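Local atomic coordinates of extracellular solute-binding protein (Conexibacter woesei, PDB entry 4P98), a protein that probably binds a solute outside the cell membrane and delivers it to an ABC transporter, as a lipoprotein of the BMP (PnrA-like) family. Residues L110-P115 with G265-D269. Sequence-based numbering, arbitrary orientation.
Sequences LAERLP and GRRFD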
ATOM      1  N   LEU A 110     -14.662 -10.858  -1.386  1.00 19.02           N
ATOM      2  CA  LEU A 110     -15.576  -9.713  -1.284  1.00 17.79           C
ATOM      3  C   LEU A 110     -16.435  -9.521  -2.544  1.00 19.21           C
ATOM      4  O   LEU A 110     -17.585  -9.086  -2.449  1.00 20.96           O
ATOM      5  CB  LEU A 110     -14.785  -8.441  -0.974  1.00 16.69           C
ATOM      6  CG  LEU A 110     -15.521  -7.109  -0.964  1.00 16.76           C
ATOM      7  CD1 LEU A 110     -16.617  -7.101   0.089  1.00 18.18           C
ATOM      8  CD2 LEU A 110     -14.532  -5.981  -0.701  1.00 16.53           C
ATOM      9  N   ALA A 111     -15.893  -9.853  -3.711  1.00 17.96           N
ATOM     10  CA  ALA A 111     -16.625  -9.695  -4.974  1.00 21.59           C
ATOM     11  C   ALA A 111     -18.012 -10.356  -4.942  1.00 24.11           C
ATOM     12  O   ALA A 111     -18.969  -9.782  -5.458  1.00 26.45           O
ATOM     13  CB  ALA A 111     -15.815 -10.213  -6.153  1.00 22.94           C
ATOM     14  N   GLU A 112     -18.060 -11.542  -4.320  0.50 23.53           N
ATOM     15  CA  GLU A 112     -19.271 -12.358  -4.114  0.50 26.79           C
ATOM     16  C   GLU A 112     -20.360 -11.653  -3.306  0.50 25.39           C
ATOM     17  O   GLU A 112     -21.548 -11.815  -3.565  0.50 26.92           O
ATOM     18  CB  GLU A 112     -18.912 -13.625  -3.310  0.50 29.27           C
ATOM     19  CG  GLU A 112     -18.265 -14.780  -4.059  0.50 32.59           C
ATOM     20  CD  GLU A 112     -17.381 -15.618  -3.148  0.50 34.84           C
ATOM     21  OE1 GLU A 112     -17.396 -15.375  -1.921  0.50 37.70           O
ATOM     22  OE2 GLU A 112     -16.669 -16.512  -3.646  0.50 36.56           O
ATOM     23  N   ARG A 113     -19.927 -10.877  -2.324  1.00 22.28           N
ATOM     24  CA  ARG A 113     -20.763 -10.426  -1.207  1.00 25.05           C
ATOM     25  C   ARG A 113     -21.241  -8.977  -1.340  1.00 24.35           C
ATOM     26  O   ARG A 113     -21.753  -8.404  -0.386  1.00 24.81           O
ATOM     27  CB  ARG A 113     -19.979 -10.629   0.096  1.00 28.03           C
ATOM     28  CG  ARG A 113     -19.411 -12.046   0.230  1.00 32.00           C
ATOM     29  CD  ARG A 113     -18.499 -12.199   1.431  1.00 35.57           C
ATOM     30  NE  ARG A 113     -19.181 -11.656   2.597  1.00 39.89           N
ATOM     31  CZ  ARG A 113     -18.756 -10.647   3.351  1.00 37.98           C
ATOM     32  NH1 ARG A 113     -17.577 -10.063   3.126  1.00 34.20           N
ATOM     33  NH2 ARG A 113     -19.516 -10.240   4.369  1.00 38.68           N
ATOM     34  N   LEU A 114     -21.088  -8.392  -2.524  1.00 21.08           N
ATOM     35  CA  LEU A 114     -21.438  -6.989  -2.746  1.00 19.39           C
ATOM     36  C   LEU A 114     -22.932  -6.784  -2.979  1.00 20.28           C
ATOM     37  O   LEU A 114     -23.483  -7.329  -3.935  1.00 22.78           O
ATOM     38  CB  LEU A 114     -20.684  -6.444  -3.967  1.00 18.24           C
ATOM     39  CG  LEU A 114     -19.161  -6.411  -3.875  1.00 17.69           C
ATOM     40  CD1 LEU A 114     -18.545  -5.943  -5.190  1.00 18.30           C
ATOM     41  CD2 LEU A 114     -18.712  -5.499  -2.746  1.00 18.59           C
ATOM     42  N   PRO A 115     -23.590  -5.976  -2.124  1.00 19.43           N
ATOM     43  CA  PRO A 115     -24.923  -5.511  -2.482  1.00 20.80           C
ATOM     44  C   PRO A 115     -24.889  -4.675  -3.773  1.00 20.73           C
ATOM     45  O   PRO A 115     -23.809  -4.242  -4.197  1.00 20.65           O
ATOM     46  CB  PRO A 115     -25.341  -4.649  -1.275  1.00 20.92           C
ATOM     47  CG  PRO A 115     -24.463  -5.075  -0.139  1.00 20.82           C
ATOM     48  CD  PRO A 115     -23.168  -5.495  -0.793  1.00 20.43           C
ATOM     49  N   GLY A 265     -22.106   0.324  -8.774  1.00 13.77           N
ATOM     50  CA  GLY A 265     -22.466  -0.870  -8.013  1.00 14.37           C
ATOM     51  C   GLY A 265     -21.882  -2.161  -8.569  1.00 14.95           C
ATOM     52  O   GLY A 265     -21.843  -2.377  -9.786  1.00 15.69           O
ATOM     53  N   ARG A 266     -21.437  -3.018  -7.662  1.00 14.52           N
ATOM     54  CA  ARG A 266     -20.937  -4.355  -7.978  1.00 15.87           C
ATOM     55  C   ARG A 266     -19.680  -4.425  -8.845  1.00 15.08           C
ATOM     56  O   ARG A 266     -19.313  -5.499  -9.295  1.00 16.41           O
ATOM     57  CB  ARG A 266     -22.068  -5.254  -8.517  1.00 18.60           C
ATOM     58  CG  ARG A 266     -22.910  -5.754  -7.360  1.00 22.13           C
ATOM     59  CD  ARG A 266     -24.190  -6.459  -7.732  1.00 24.26           C
ATOM     60  NE  ARG A 266     -24.763  -7.024  -6.504  1.00 27.93           N
ATOM     61  CZ  ARG A 266     -25.965  -7.588  -6.402  1.00 28.93           C
ATOM     62  NH1 ARG A 266     -26.364  -8.064  -5.230  1.00 29.63           N
ATOM     63  NH2 ARG A 266     -26.775  -7.663  -7.444  1.00 30.69           N
ATOM     64  N   ARG A 267     -18.981  -3.304  -9.000  1.00 13.64           N
ATOM     65  CA  ARG A 267     -17.648  -3.305  -9.584  1.00 14.20           C
ATOM     66  C   ARG A 267     -16.695  -3.961  -8.602  1.00 14.45           C
ATOM     67  O   ARG A 267     -16.796  -3.737  -7.379  1.00 13.78           O
ATOM     68  CB  ARG A 267     -17.194  -1.882  -9.880  1.00 15.33           C
ATOM     69  CG  ARG A 267     -16.071  -1.774 -10.907  1.00 17.58           C
ATOM     70  CD  ARG A 267     -16.550  -2.135 -12.324  1.00 16.81           C
ATOM     71  NE  ARG A 267     -17.562  -1.215 -12.843  1.00 17.97           N
ATOM     72  CZ  ARG A 267     -17.312  -0.025 -13.389  1.00 19.17           C
ATOM     73  NH1 ARG A 267     -16.062   0.442 -13.478  1.00 18.08           N
ATOM     74  NH2 ARG A 267     -18.326   0.719 -13.838  1.00 21.06           N
ATOM     75  N   PHE A 268     -15.801  -4.804  -9.111  1.00 12.76           N
ATOM     76  CA  PHE A 268     -14.750  -5.339  -8.272  1.00 13.73           C
ATOM     77  C   PHE A 268     -13.391  -5.118  -8.918  1.00 13.62           C
ATOM     78  O   PHE A 268     -13.067  -5.713  -9.947  1.00 13.21           O
ATOM     79  CB  PHE A 268     -14.957  -6.815  -7.920  1.00 13.76           C
ATOM     80  CG  PHE A 268     -14.077  -7.269  -6.807  1.00 13.82           C
ATOM     81  CD1 PHE A 268     -14.329  -6.855  -5.514  1.00 14.53           C
ATOM     82  CD2 PHE A 268     -12.967  -8.071  -7.044  1.00 14.82           C
ATOM     83  CE1 PHE A 268     -13.505  -7.235  -4.475  1.00 15.06           C
ATOM     84  CE2 PHE A 268     -12.143  -8.461  -6.002  1.00 15.89           C
ATOM     85  CZ  PHE A 268     -12.409  -8.045  -4.715  1.00 14.54           C
ATOM     86  N   ASP A 269     -12.603  -4.261  -8.282  1.00 12.59           N
ATOM     87  CA  ASP A 269     -11.326  -3.824  -8.828  1.00 13.85           C
ATOM     88  C   ASP A 269     -10.133  -4.477  -8.123  1.00 13.66           C
ATOM     89  O   ASP A 269     -10.078  -4.556  -6.880  1.00 12.81           O
ATOM     90  CB  ASP A 269     -11.249  -2.294  -8.741  1.00 14.10           C
ATOM     91  CG  ASP A 269     -12.351  -1.606  -9.526  1.00 15.49           C
ATOM     92  OD1 ASP A 269     -12.530  -1.967 -10.715  1.00 17.88           O
ATOM     93  OD2 ASP A 269     -13.043  -0.708  -8.970  1.00 14.50           O
TER
HETATM   94  O   HOH W   1     -18.563  -8.308  -8.410  1.00 37.43           O
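A loop-to-edge-strand contact, part apolar and part polar, joins residues 110-115 of the loop between strands 101-105 and 118-123 to the start of strand 268-271. F268 and L114 both direct their CA-CB bonds across the gap. A111 CB sits over one face of the F268 ring, 3.6 Å from its centroid and 18° off the normal, a CH-pi contact; L110 CB comes within 3.9 Å of F268 CE1. L114 packs alongside, its CD1 4.3 Å from F268 CD1 and 3.6 Å from R267 O. The sheet involved is the parallel six-stranded one, order 2-1-3-4-5-6, of one lobe of a two-lobed periplasmic-binding-protein fold. Strand 268-271, entering after helix 249-261, forms one edge of the sheet, beside 118-123, so the loop leading into 118-123 also borders strand 268-271. At the other end, extended R266 reaches back to the loop: NE donates to L114 O at 2.9 Å and NH1 to the same oxygen at 3.2 Å, so one carbonyl takes both bonds. Between these patches a water donates to R266 O (3.0 Å) and weakly to A111 O (3.3 Å). Behind the loop, L110 and P115 rest on L91 of helix 84-94, and R113 salt-bridges E88.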